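Local coordinates for protein dihydropteroate synthase (Clostridioides difficile, PDB 6PZ2) that probably catalyses the folate-pathway condensation of p-aminobenzoate with 6-hydroxymethyl-7,8-dihydropterin pyrophosphate to give dihydropteroate, and binds pteroic acid in its pocket, at residues G107-N112 with D131-I136; C135-Q140 with V175-V180; D148-I153 with I190-R195. All coordinates share one frame; numbering follows the deposited sequence.

Contact 1 (G107-N112 with D131-I136); sequences GVTMVN and DAEVCI. With PT1 (pteroic acid), chain K.
Asn112, near the end of strand 110-113, pairs with Cys135 on the neighbouring parallel strand 133-137, a worked example of how a TIM barrel builds a pocket at the C-terminal ends of its strands. The carboxamide of Asn112 reads the pterin with both its oxygen and its nitrogen. Asn112 OD1 accepts from N11 of pteroic acid at 2.8 Å, a bond straight to within 15°, while Asn112 ND2 donates to ring atom N9 at 3.1 Å. CG lies anti to the backbone N (chi1 180°), and from there the amide atoms meet the pterin. Asn112 OD1 also rests 3.6 Å from Cys135 CB, and Cys135 SG passes near the same amino group, so the cysteine flanks the amide. The other support is lateral: Asn112 ND2 is also hydrogen-bonded to Asp53, which ties the amide, and with it its orientation, to another strand of the barrel.

Behind this first shell comes the backbone ladder. Cys135 N donates to Val111 O and Val111 N to Glu133 O, both at 2.9 Å, and Glu133 N donates in turn to Thr109 O. Met110 and Glu133 point to the same face of the sheet as Asn112 and Cys135, the barrel interior, whereas Val111 and Val134 turn to the other face, where Val111 packs on helix 97-105. Met110 crosses Glu133 at about a right angle, and its sulfur comes near Cys135 CB.

Each strand is entered from a helix that ends in a Schellman motif, with Gly107 and Asp131 at positive phi. Toward the N-terminal ends of the strands, Thr109 and Glu133 run alongside each other, pointing the same way, with Thr109 CG2 lying 3.9 Å from Glu133 CG.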
loop_
_atom_site.group_PDB
_atom_site.type_symbol
_atom_site.label_atom_id
_atom_site.label_comp_id
_atom_site.label_asym_id
_atom_site.label_seq_id
_atom_site.Cartn_x
_atom_site.Cartn_y
_atom_site.Cartn_z
ATOM N N GLY A 107 9.806 -31.982 10.658
ATOM C CA GLY A 107 9.191 -31.689 9.342
ATOM C C GLY A 107 8.947 -30.204 9.068
ATOM O O GLY A 107 8.348 -29.842 8.072
ATOM N N VAL A 108 9.413 -29.308 9.926
ATOM C CA VAL A 108 9.532 -27.905 9.546
ATOM C C VAL A 108 10.305 -27.776 8.227
ATOM O O VAL A 108 11.280 -28.477 8.016
ATOM C CB VAL A 108 10.214 -27.170 10.712
ATOM C CG1 VAL A 108 10.917 -25.904 10.314
ATOM C CG2 VAL A 108 9.203 -26.921 11.820
ATOM N N THR A 109 9.931 -26.811 7.389
ATOM C CA THR A 109 10.508 -26.622 6.050
ATOM C C THR A 109 11.663 -25.615 6.026
ATOM O O THR A 109 12.576 -25.798 5.261
ATOM C CB THR A 109 9.440 -26.134 5.066
ATOM O OG1 THR A 109 8.388 -27.093 5.132
ATOM C CG2 THR A 109 9.946 -26.003 3.650
ATOM N N MET A 110 11.644 -24.563 6.828
ATOM C CA MET A 110 12.591 -23.474 6.652
ATOM C C MET A 110 13.076 -23.028 8.035
ATOM O O MET A 110 12.319 -23.067 8.979
ATOM C CB MET A 110 11.888 -22.284 5.985
ATOM C CG MET A 110 12.632 -20.946 6.104
ATOM S SD MET A 110 11.784 -19.537 5.291
ATOM C CE MET A 110 12.124 -19.896 3.570
ATOM N N VAL A 111 14.340 -22.662 8.150
ATOM C CA VAL A 111 14.828 -22.031 9.346
ATOM C C VAL A 111 14.900 -20.539 9.019
ATOM O O VAL A 111 15.545 -20.123 8.083
ATOM C CB VAL A 111 16.200 -22.597 9.766
ATOM C CG1 VAL A 111 16.781 -21.829 10.941
ATOM C CG2 VAL A 111 16.140 -24.084 10.081
ATOM N N ASN A 112 14.257 -19.755 9.848
ATOM C CA ASN A 112 14.302 -18.350 9.780
ATOM C C ASN A 112 15.304 -17.847 10.823
ATOM O O ASN A 112 14.934 -17.641 11.978
ATOM C CB ASN A 112 12.899 -17.783 10.017
ATOM C CG ASN A 112 12.859 -16.269 9.961
ATOM O OD1 ASN A 112 13.742 -15.685 9.343
ATOM N ND2 ASN A 112 11.871 -15.647 10.603
ATOM N N ASP A 131 18.840 -30.507 4.511
ATOM C CA ASP A 131 18.435 -29.960 3.235
ATOM C C ASP A 131 17.324 -28.937 3.437
ATOM O O ASP A 131 16.347 -28.910 2.695
ATOM C CB ASP A 131 17.872 -31.040 2.314
ATOM C CG ASP A 131 18.954 -31.586 1.413
ATOM O OD1 ASP A 131 19.384 -30.859 0.471
ATOM O OD2 ASP A 131 19.385 -32.696 1.715
ATOM N N ALA A 132 17.469 -28.107 4.451
ATOM C CA ALA A 132 16.381 -27.180 4.755
ATOM C C ALA A 132 16.499 -25.917 3.885
ATOM O O ALA A 132 17.563 -25.575 3.342
ATOM C CB ALA A 132 16.462 -26.822 6.211
ATOM N N GLU A 133 15.399 -25.172 3.829
ATOM C CA GLU A 133 15.428 -23.807 3.347
ATOM C C GLU A 133 15.861 -22.939 4.522
ATOM O O GLU A 133 15.619 -23.322 5.660
ATOM C CB GLU A 133 14.053 -23.387 2.852
ATOM C CG GLU A 133 13.319 -24.580 2.310
ATOM C CD GLU A 133 12.841 -24.350 0.907
ATOM O OE1 GLU A 133 13.595 -24.689 -0.018
ATOM O OE2 GLU A 133 11.749 -23.781 0.786
ATOM N N VAL A 134 16.526 -21.843 4.208
ATOM C CA VAL A 134 16.912 -20.902 5.235
ATOM C C VAL A 134 16.662 -19.466 4.750
ATOM O O VAL A 134 16.944 -19.087 3.607
ATOM C CB VAL A 134 18.374 -21.120 5.660
ATOM C CG1 VAL A 134 19.335 -21.126 4.489
ATOM C CG2 VAL A 134 18.837 -20.111 6.706
ATOM N N CYS A 135 16.180 -18.665 5.689
ATOM C CA CYS A 135 16.182 -17.257 5.547
ATOM C C CYS A 135 17.363 -16.700 6.336
ATOM O O CYS A 135 17.400 -16.776 7.555
ATOM C CB CYS A 135 14.877 -16.632 6.032
ATOM S SG CYS A 135 14.845 -14.821 5.899
ATOM N N ILE A 136 18.236 -16.036 5.600
ATOM C CA ILE A 136 19.397 -15.383 6.159
ATOM C C ILE A 136 19.092 -13.897 6.294
ATOM O O ILE A 136 19.061 -13.174 5.311
ATOM C CB ILE A 136 20.630 -15.562 5.257
ATOM C CG1 ILE A 136 20.963 -17.036 5.043
ATOM C CG2 ILE A 136 21.813 -14.780 5.811
ATOM C CD1 ILE A 136 22.180 -17.261 4.160
HETATM C C2 PT1 K . 12.091 -9.969 10.186
HETATM C C3 PT1 K . 11.742 -10.365 11.540
HETATM C C5 PT1 K . 11.869 -11.801 11.797
HETATM N N6 PT1 K . 11.307 -9.529 12.519
HETATM C C7 PT1 K . 12.629 -12.164 9.602
HETATM N N9 PT1 K . 12.321 -12.601 10.831
HETATM C C10 PT1 K . 11.028 -10.012 13.741
HETATM N N11 PT1 K . 13.049 -13.017 8.649
HETATM C C12 PT1 K . 11.187 -11.378 14.005
HETATM C C21 PT1 K . 10.861 -2.633 16.218
HETATM O O22 PT1 K . 11.721 -1.813 15.862
HETATM O O1 PT1 K . 12.019 -8.686 9.800
HETATM N N4 PT1 K . 12.543 -10.862 9.282
HETATM N N8 PT1 K . 11.560 -12.244 13.034
HETATM C C13 PT1 K . 10.581 -9.060 14.830
HETATM N N14 PT1 K . 11.652 -8.095 15.049
HETATM C C15 PT1 K . 11.424 -6.808 15.389
HETATM C C16 PT1 K . 10.179 -6.354 15.843
HETATM C C17 PT1 K . 12.456 -5.895 15.215
HETATM C C18 PT1 K . 10.013 -5.005 16.147
HETATM C C19 PT1 K . 12.291 -4.545 15.513
HETATM C C20 PT1 K . 11.062 -4.099 15.969
HETATM O O23 PT1 K . 9.812 -2.230 16.725
#

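Contact 2 (C135-Q140 with V175-V180); sequences CIMHNQ and VLDPGV. With PT1 (pteroic acid), chain K.
Met137 and Asp177 pack tightly across the two strands: Met137 CG lies 3.7 Å from Asp177 CG and 3.6 Å from Gly179 CA. The methionine chain then bends at chi3, and its sulfur touches the pterin, with Met137 SD 3.5 Å from N4 of pteroic acid. Asp177 faces the same ligand. Asp177 OD2 accepts from N11 of pteroic acid at 2.9 Å, a rather bent bond of 136°, and lies 2.6 Å from N4. The other oxygen closes an Asx turn: Gly179 N meets Asp177 OD1 at 2.8 Å from above the carboxylate plane, which, with the ligand at OD2, helps to hold the carboxylate's rotation. On the same face of the sheet, Cys135 SG lies 3.7 Å from Asp177 CB.

The strands are parallel neighbours in the TIM barrel, joined by the beta-alpha-beta crossover through helix 149-166. The backbone bonds run from Ile136 N to Val175 O, Asp177 N to Ile136 O and His138 N to Asp177 O. On the helix-side face Ile136 CB meets Leu176 CD2.

Past the strand ends the pairing loosens. His138 CB still rests on Pro178 O, but the ring leads away to meet Phe156 edge-to-face; its ND1 and Pro178 O are both bonded to Lys184 NZ. His138 O is buried with no polar partner, approached by Gly179 CA at 3.5 Å. Beyond it the chain diverges, and partly exposed Gln140 donates through NE2 to the backbone O of Gly142 and of Asn144.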
loop_
_atom_site.group_PDB
_atom_site.type_symbol
_atom_site.label_atom_id
_atom_site.label_comp_id
_atom_site.label_asym_id
_atom_site.label_seq_id
_atom_site.Cartn_x
_atom_site.Cartn_y
_atom_site.Cartn_z
ATOM N N CYS A 135 16.180 -18.665 5.689
ATOM C CA CYS A 135 16.182 -17.257 5.547
ATOM C C CYS A 135 17.363 -16.700 6.336
ATOM O O CYS A 135 17.400 -16.776 7.555
ATOM C CB CYS A 135 14.877 -16.632 6.032
ATOM S SG CYS A 135 14.845 -14.821 5.899
ATOM N N ILE A 136 18.236 -16.036 5.600
ATOM C CA ILE A 136 19.397 -15.383 6.159
ATOM C C ILE A 136 19.092 -13.897 6.294
ATOM O O ILE A 136 19.061 -13.174 5.311
ATOM C CB ILE A 136 20.630 -15.562 5.257
ATOM C CG1 ILE A 136 20.963 -17.036 5.043
ATOM C CG2 ILE A 136 21.813 -14.780 5.811
ATOM C CD1 ILE A 136 22.180 -17.261 4.160
ATOM N N MET A 137 18.954 -13.457 7.521
ATOM C CA MET A 137 18.586 -12.115 7.780
ATOM C C MET A 137 19.809 -11.321 8.253
ATOM O O MET A 137 20.581 -11.828 9.040
ATOM C CB MET A 137 17.504 -12.055 8.858
ATOM C CG MET A 137 16.834 -10.695 8.942
ATOM S SD MET A 137 15.838 -10.417 10.403
ATOM C CE MET A 137 17.100 -9.858 11.550
ATOM N N HIS A 138 19.940 -10.093 7.770
ATOM C CA HIS A 138 20.991 -9.181 8.187
ATOM C C HIS A 138 20.706 -8.700 9.607
ATOM O O HIS A 138 19.589 -8.268 9.894
ATOM C CB HIS A 138 21.102 -7.967 7.249
ATOM C CG HIS A 138 22.067 -6.953 7.767
ATOM N ND1 HIS A 138 21.678 -5.847 8.502
ATOM C CD2 HIS A 138 23.417 -6.935 7.731
ATOM C CE1 HIS A 138 22.753 -5.175 8.865
ATOM N NE2 HIS A 138 23.834 -5.823 8.405
ATOM N N ASN A 139 21.721 -8.652 10.468
ATOM C CA ASN A 139 21.519 -8.163 11.842
ATOM C C ASN A 139 22.876 -7.733 12.388
ATOM O O ASN A 139 23.863 -8.260 11.942
ATOM C CB ASN A 139 20.972 -9.287 12.734
ATOM C CG ASN A 139 20.421 -8.851 14.073
ATOM O OD1 ASN A 139 20.558 -7.696 14.489
ATOM N ND2 ASN A 139 19.730 -9.769 14.727
ATOM N N GLN A 140 22.914 -6.815 13.340
ATOM C CA GLN A 140 24.143 -6.480 14.018
ATOM C C GLN A 140 23.759 -5.783 15.323
ATOM O O GLN A 140 22.598 -5.338 15.498
ATOM C CB GLN A 140 25.051 -5.581 13.176
ATOM C CG GLN A 140 24.526 -4.151 13.003
ATOM C CD GLN A 140 25.475 -3.188 12.328
ATOM O OE1 GLN A 140 26.266 -3.573 11.468
ATOM N NE2 GLN A 140 25.382 -1.922 12.720
ATOM N N VAL A 175 17.083 -17.686 1.032
ATOM C CA VAL A 175 16.276 -16.496 0.976
ATOM C C VAL A 175 17.013 -15.436 1.798
ATOM O O VAL A 175 17.456 -15.769 2.889
ATOM C CB VAL A 175 14.873 -16.777 1.547
ATOM C CG1 VAL A 175 14.037 -15.512 1.626
ATOM C CG2 VAL A 175 14.115 -17.815 0.737
ATOM N N LEU A 176 17.093 -14.189 1.329
ATOM C CA LEU A 176 17.733 -13.107 2.085
ATOM C C LEU A 176 16.706 -12.075 2.571
ATOM O O LEU A 176 15.705 -11.795 1.913
ATOM C CB LEU A 176 18.768 -12.406 1.201
ATOM C CG LEU A 176 19.737 -13.295 0.422
ATOM C CD1 LEU A 176 20.640 -12.437 -0.455
ATOM C CD2 LEU A 176 20.578 -14.151 1.355
ATOM N N ASP A 177 17.030 -11.432 3.686
ATOM C CA ASP A 177 16.165 -10.504 4.325
ATOM C C ASP A 177 17.035 -9.405 4.939
ATOM O O ASP A 177 17.977 -9.726 5.657
ATOM C CB ASP A 177 15.338 -11.195 5.412
ATOM C CG ASP A 177 14.420 -10.300 6.226
ATOM O OD1 ASP A 177 14.665 -9.074 6.255
ATOM O OD2 ASP A 177 13.481 -10.847 6.849
ATOM N N PRO A 178 16.705 -8.133 4.678
ATOM C CA PRO A 178 17.584 -7.039 5.074
ATOM C C PRO A 178 17.473 -6.669 6.552
ATOM O O PRO A 178 18.259 -5.834 7.045
ATOM C CB PRO A 178 17.099 -5.850 4.241
ATOM C CG PRO A 178 15.628 -6.139 4.137
ATOM C CD PRO A 178 15.619 -7.625 3.836
ATOM N N GLY A 179 16.482 -7.218 7.235
ATOM C CA GLY A 179 16.472 -7.084 8.695
ATOM C C GLY A 179 16.057 -5.695 9.132
ATOM O O GLY A 179 16.727 -5.036 9.929
ATOM N N VAL A 180 14.875 -5.289 8.684
ATOM C CA VAL A 180 14.342 -3.991 9.110
ATOM C C VAL A 180 14.176 -4.019 10.631
ATOM O O VAL A 180 13.568 -4.909 11.176
ATOM C CB VAL A 180 13.019 -3.626 8.401
ATOM C CG1 VAL A 180 12.382 -2.359 8.963
ATOM C CG2 VAL A 180 13.215 -3.474 6.897
HETATM C C2 PT1 K . 12.091 -9.969 10.186
HETATM C C3 PT1 K . 11.742 -10.365 11.540
HETATM C C5 PT1 K . 11.869 -11.801 11.797
HETATM N N6 PT1 K . 11.307 -9.529 12.519
HETATM C C7 PT1 K . 12.629 -12.164 9.602
HETATM N N9 PT1 K . 12.321 -12.601 10.831
HETATM C C10 PT1 K . 11.028 -10.012 13.741
HETATM N N11 PT1 K . 13.049 -13.017 8.649
HETATM C C12 PT1 K . 11.187 -11.378 14.005
HETATM C C21 PT1 K . 10.861 -2.633 16.218
HETATM O O22 PT1 K . 11.721 -1.813 15.862
HETATM O O1 PT1 K . 12.019 -8.686 9.800
HETATM N N4 PT1 K . 12.543 -10.862 9.282
HETATM N N8 PT1 K . 11.560 -12.244 13.034
HETATM C C13 PT1 K . 10.581 -9.060 14.830
HETATM N N14 PT1 K . 11.652 -8.095 15.049
HETATM C C15 PT1 K . 11.424 -6.808 15.389
HETATM C C16 PT1 K . 10.179 -6.354 15.843
HETATM C C17 PT1 K . 12.456 -5.895 15.215
HETATM C C18 PT1 K . 10.013 -5.005 16.147
HETATM C C19 PT1 K . 12.291 -4.545 15.513
HETATM C C20 PT1 K . 11.062 -4.099 15.969
HETATM O O23 PT1 K . 9.812 -2.230 16.725
#

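Contact 3 (D148-I153 with I190-R195); sequences DIMESI and IEVLRR. With SO4 (sulfate ion), chain E.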
loop_
_atom_site.group_PDB
_atom_site.type_symbol
_atom_site.label_atom_id
_atom_site.label_comp_id
_atom_site.label_asym_id
_atom_site.label_seq_id
_atom_site.Cartn_x
_atom_site.Cartn_y
_atom_site.Cartn_z
ATOM N N ASP A 148 28.736 2.360 3.225
ATOM C CA ASP A 148 27.371 2.441 2.746
ATOM C C ASP A 148 26.569 1.276 3.354
ATOM O O ASP A 148 26.977 0.108 3.246
ATOM C CB ASP A 148 27.350 2.416 1.213
ATOM C CG ASP A 148 25.939 2.364 0.649
ATOM O OD1 ASP A 148 25.266 3.404 0.670
ATOM O OD2 ASP A 148 25.504 1.270 0.247
ATOM N N ILE A 149 25.441 1.592 3.985
ATOM C CA ILE A 149 24.617 0.586 4.638
ATOM C C ILE A 149 24.224 -0.528 3.659
ATOM O O ILE A 149 24.283 -1.690 4.039
ATOM C CB ILE A 149 23.388 1.195 5.336
ATOM C CG1 ILE A 149 22.632 0.125 6.127
ATOM C CG2 ILE A 149 22.472 1.917 4.365
ATOM C CD1 ILE A 149 21.794 0.705 7.222
ATOM N N MET A 150 23.914 -0.245 2.405
ATOM C CA MET A 150 23.502 -1.352 1.532
ATOM C C MET A 150 24.710 -2.201 1.122
ATOM O O MET A 150 24.572 -3.417 0.868
ATOM C CB MET A 150 22.801 -0.831 0.275
ATOM C CG MET A 150 21.530 -0.081 0.569
ATOM S SD MET A 150 20.330 -1.037 1.534
ATOM C CE MET A 150 19.896 -2.300 0.337
ATOM N N GLU A 151 25.889 -1.579 1.028
ATOM C CA GLU A 151 27.115 -2.337 0.751
ATOM C C GLU A 151 27.391 -3.258 1.953
ATOM O O GLU A 151 27.746 -4.403 1.702
ATOM C CB GLU A 151 28.338 -1.448 0.476
ATOM C CG GLU A 151 28.620 -1.084 -0.983
ATOM C CD GLU A 151 27.691 -1.597 -2.080
ATOM O OE1 GLU A 151 27.920 -2.725 -2.574
ATOM O OE2 GLU A 151 26.748 -0.859 -2.468
ATOM N N SER A 152 27.249 -2.790 3.207
ATOM C CA SER A 152 27.496 -3.644 4.377
ATOM C C SER A 152 26.550 -4.847 4.356
ATOM O O SER A 152 26.991 -5.956 4.616
ATOM C CB SER A 152 27.340 -2.945 5.690
ATOM O OG SER A 152 27.846 -1.639 5.551
ATOM N N ILE A 153 25.282 -4.593 4.050
ATOM C CA ILE A 153 24.281 -5.630 4.102
ATOM C C ILE A 153 24.654 -6.680 3.059
ATOM O O ILE A 153 24.649 -7.887 3.350
ATOM C CB ILE A 153 22.857 -5.066 3.925
ATOM C CG1 ILE A 153 22.412 -4.327 5.187
ATOM C CG2 ILE A 153 21.849 -6.133 3.535
ATOM C CD1 ILE A 153 21.275 -3.369 4.933
ATOM N N ILE A 190 14.556 3.473 6.919
ATOM C CA ILE A 190 13.959 4.217 5.775
ATOM C C ILE A 190 14.827 4.058 4.524
ATOM O O ILE A 190 14.378 3.731 3.389
ATOM C CB ILE A 190 13.722 5.690 6.158
ATOM C CG1 ILE A 190 12.588 5.814 7.173
ATOM C CG2 ILE A 190 13.488 6.582 4.944
ATOM C CD1 ILE A 190 11.269 5.272 6.709
ATOM N N GLU A 191 16.116 4.223 4.740
ATOM C CA GLU A 191 17.028 4.171 3.625
ATOM C C GLU A 191 17.047 2.783 2.984
ATOM O O GLU A 191 17.087 2.638 1.746
ATOM C CB GLU A 191 18.437 4.533 4.091
ATOM C CG GLU A 191 19.418 4.358 2.949
ATOM C CD GLU A 191 20.755 5.057 3.065
ATOM O OE1 GLU A 191 21.065 5.561 4.171
ATOM O OE2 GLU A 191 21.494 5.018 2.055
ATOM N N VAL A 192 17.080 1.759 3.833
ATOM C CA VAL A 192 17.071 0.368 3.339
ATOM C C VAL A 192 15.774 0.077 2.558
ATOM O O VAL A 192 15.808 -0.587 1.523
ATOM C CB VAL A 192 17.262 -0.594 4.529
ATOM C CG1 VAL A 192 16.944 -2.027 4.147
ATOM C CG2 VAL A 192 18.660 -0.497 5.132
ATOM N N LEU A 193 14.631 0.514 3.062
ATOM C CA LEU A 193 13.351 0.348 2.372
ATOM C C LEU A 193 13.388 1.061 1.018
ATOM O O LEU A 193 13.002 0.467 -0.003
ATOM C CB LEU A 193 12.238 0.892 3.268
ATOM C CG LEU A 193 11.874 0.038 4.478
ATOM C CD1 LEU A 193 10.870 0.750 5.365
ATOM C CD2 LEU A 193 11.316 -1.313 4.047
ATOM N N ARG A 194 13.920 2.285 1.007
ATOM C CA ARG A 194 14.030 3.090 -0.219
ATOM C C ARG A 194 14.919 2.360 -1.238
ATOM O O ARG A 194 14.628 2.363 -2.421
ATOM C CB ARG A 194 14.561 4.487 0.140
ATOM C CG ARG A 194 14.354 5.585 -0.897
ATOM C CD ARG A 194 15.215 6.812 -0.617
ATOM N NE ARG A 194 15.131 7.324 0.748
ATOM C CZ ARG A 194 16.164 7.507 1.565
ATOM N NH1 ARG A 194 15.960 7.975 2.788
ATOM N NH2 ARG A 194 17.392 7.245 1.147
ATOM N N ARG A 195 16.005 1.724 -0.782
ATOM C CA ARG A 195 17.017 1.172 -1.709
ATOM C C ARG A 195 16.886 -0.352 -1.865
ATOM O O ARG A 195 17.724 -0.989 -2.483
ATOM C CB ARG A 195 18.410 1.585 -1.223
ATOM C CG ARG A 195 18.606 3.099 -1.180
ATOM C CD ARG A 195 19.947 3.506 -0.569
ATOM N NE ARG A 195 21.037 2.964 -1.363
ATOM C CZ ARG A 195 22.292 2.939 -0.959
ATOM N NH1 ARG A 195 22.591 3.534 0.182
ATOM N NH2 ARG A 195 23.189 2.256 -1.649
HETATM S S SO4 E . 30.847 -1.932 7.863
HETATM O O1 SO4 E . 32.147 -1.253 8.076
HETATM O O2 SO4 E . 30.594 -2.816 9.022
HETATM O O3 SO4 E . 29.727 -0.953 7.836
HETATM O O4 SO4 E . 30.948 -2.701 6.590
#
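Val192 and Met150 meet where two helices cross steeply, and the fit is one of bump and hollow. CG2 of Val192 is the bump. In its hollow, Val192 CG2 lies 3.9 Å from Ile153 CD1 and 4.0 Å from Met150 SD, with Ile149 CD1 alongside. Ile153 comes at the valine tip to tip, while Ile149 crosses it at about a right angle, so two branched side chains one turn apart close on a single methyl. The axes of the short segments stay 10.8 Å apart and run at 77°. Away from this fit, Ile190 packs on Ala263 of the second subunit.

Met150 fills a second place. Beside the sulfur, Met150 CG sits over the centre of the Arg195 guanidinium, 3.5 Å from CZ, as the two chains slide past each other in opposite directions. One face of the cation is thereby covered with hydrocarbon, and its polar edge is left to the acids. Asp148 meets Arg195 tip to tip, taking NH1 on OD1 at 2.7 Å and NH2 on OD2 at 3.2 Å, the two planes turned 44° apart. Arg195 NH1 has a second partner in Glu191 OE2 at 2.6 Å, and NE pairs with Glu198. The shared arginine probably eases the repulsion between the two carboxylates. Glu191 in turn slides past Ile149, whose CG2 rests against the carboxylate carbon.

Asp148 OD2 also accepts from Glu151 N at 3.0 Å, and the two donors reach it from opposite faces of its plane. The same aspartate thus serves as N-cap of helix 149-166 and as anchor for helix 186-195, joining two successive outer helices of the TIM barrel.

In the fold
Contacts 1 and 2 continue one sheet: they share Cys135 and Ile136 on the middle strand, their centres lie 14 Å apart, and Val134 O and Val175 N, 2.9 Å apart, probably form a hydrogen bond that carries the ladder across. Both touch pteroic acid: N11 is held by Asn112 and Asp177 from the two outer strands of the three, with the strand of Cys135 between them, and Lys213 and Ser214 bind the ligand elsewhere. Contact 3 lies in the helical layer outside. Its centre is 12 Å from that of contact 2, which it meets through His138 CG and Ile153 CG1 at 3.7 Å. The Val192 side chain remains about 10 Å from the ligand, and contacts 1 and 3 do not touch.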